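Side-chain contact in beta-phenylalanine aminotransferase (Variovorax paradoxus, PDB 4AO9), which is a pyridoxal-5'-phosphate-dependent class-III aminotransferase that removes the amino group of beta-phenylalanine, probably passing it to a keto acid: residues 71-74 / 80-83. Sequence-based numbering, arbitrary orientation.
Sequences LTIA and ALWD
Ile73 and Asp83 form an antiparallel non-hydrogen-bonded pair of a beta hairpin, their CA atoms 4.2 Å apart and their side chains diverging; the N-to-C directions of the short segments differ by 116°, well short of a straight antiparallel 180°. Beside this pair Ala74 N donates to Trp82 O over 2.8 Å, in the carbonyl plane, and Asp83 CA makes a CA-H···O contact of 3.2 Å with Thr72 O. Ile73 and Leu81 join through methyl groups: CG2 of Ile73 lies 3.8 Å from CD2 of Leu81, the side chains crossing at about a right angle. Chi1 of -58° sets Ile73 CG2 beside its carbonyl carbon, where it also meets Trp82 O at 3.7 Å. Branched aliphatic side chains suit this buried place, since both also pack on Tyr414 and on Leu122 of the second subunit. Both methyls of Leu71 lie in van der Waals contact with Asp83 OD2, CD2 at 3.8 Å. The polar bonds of that oxygen go to Tyr89 OH and His87 ND1, and would help offset the cost of burying an acid. Ala74, with merely a methyl, fits close to the carbonyl oxygens of Trp82 and Asp83. Thr72 and Ile73 also pair in parallel with a strand of the second subunit, extending the sheet across the interface. Asp83 would thus tie the hairpin to the next strand through Tyr89, while Ile73 and Leu81 join it to the second subunit.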
loop_
_atom_site.group_PDB
_atom_site.type_symbol
_atom_site.label_atom_id
_atom_site.label_comp_id
_atom_site.label_asym_id
_atom_site.label_seq_id
_atom_site.Cartn_x
_atom_site.Cartn_y
_atom_site.Cartn_z
ATOM N N LEU A 71 8.581 19.736 12.424
ATOM C CA LEU A 71 7.775 20.811 11.856
ATOM C C LEU A 71 6.553 20.244 11.149
ATOM O O LEU A 71 6.630 19.206 10.475
ATOM C CB LEU A 71 8.581 21.624 10.843
ATOM C CG LEU A 71 9.822 22.383 11.322
ATOM C CD1 LEU A 71 10.591 22.962 10.135
ATOM C CD2 LEU A 71 9.418 23.490 12.265
ATOM N N THR A 72 5.421 20.914 11.330
ATOM C CA THR A 72 4.270 20.702 10.463
ATOM C C THR A 72 4.431 21.539 9.203
ATOM O O THR A 72 4.738 22.731 9.273
ATOM C CB THR A 72 2.966 21.057 11.188
ATOM O OG1 THR A 72 2.718 20.068 12.185
ATOM C CG2 THR A 72 1.777 21.086 10.229
ATOM N N ILE A 73 4.228 20.898 8.056
ATOM C CA ILE A 73 4.300 21.570 6.765
ATOM C C ILE A 73 2.886 21.972 6.347
ATOM O O ILE A 73 2.001 21.119 6.247
ATOM C CB ILE A 73 4.998 20.677 5.695
ATOM C CG1 ILE A 73 6.423 20.287 6.139
ATOM C CG2 ILE A 73 5.002 21.346 4.320
ATOM C CD1 ILE A 73 7.339 21.465 6.510
ATOM N N ALA A 74 2.689 23.272 6.133
ATOM C CA ALA A 74 1.365 23.838 5.855
ATOM C C ALA A 74 1.029 23.939 4.374
ATOM O O ALA A 74 -0.135 23.851 3.991
ATOM C CB ALA A 74 1.249 25.215 6.498
ATOM N N ALA A 80 9.222 24.878 -3.173
ATOM C CA ALA A 80 9.144 25.602 -1.900
ATOM C C ALA A 80 8.147 24.964 -0.936
ATOM O O ALA A 80 7.098 24.441 -1.357
ATOM C CB ALA A 80 8.781 27.064 -2.136
ATOM N N LEU A 81 8.497 24.981 0.348
ATOM C CA LEU A 81 7.613 24.521 1.422
ATOM C C LEU A 81 7.507 25.588 2.500
ATOM O O LEU A 81 8.483 26.287 2.787
ATOM C CB LEU A 81 8.130 23.208 2.046
ATOM C CG LEU A 81 8.074 21.953 1.167
ATOM C CD1 LEU A 81 8.881 20.823 1.784
ATOM C CD2 LEU A 81 6.635 21.511 0.931
ATOM N N TRP A 82 6.324 25.701 3.095
ATOM C CA TRP A 82 6.103 26.589 4.236
ATOM C C TRP A 82 5.658 25.761 5.428
ATOM O O TRP A 82 4.773 24.912 5.305
ATOM C CB TRP A 82 5.008 27.612 3.945
ATOM C CG TRP A 82 5.355 28.684 2.963
ATOM C CD1 TRP A 82 5.711 29.978 3.252
ATOM C CD2 TRP A 82 5.341 28.582 1.533
ATOM N NE1 TRP A 82 5.933 30.676 2.089
ATOM C CE2 TRP A 82 5.719 29.845 1.020
ATOM C CE3 TRP A 82 5.068 27.539 0.632
ATOM C CZ2 TRP A 82 5.817 30.097 -0.356
ATOM C CZ3 TRP A 82 5.162 27.789 -0.734
ATOM C CH2 TRP A 82 5.533 29.064 -1.215
ATOM N N ASP A 83 6.260 26.014 6.582
ATOM C CA ASP A 83 5.796 25.370 7.811
ATOM C C ASP A 83 4.617 26.107 8.474
ATOM O O ASP A 83 4.170 27.160 7.998
ATOM C CB ASP A 83 6.967 25.111 8.785
ATOM C CG ASP A 83 7.589 26.385 9.337
ATOM O OD1 ASP A 83 6.906 27.440 9.368
ATOM O OD2 ASP A 83 8.754 26.331 9.779
#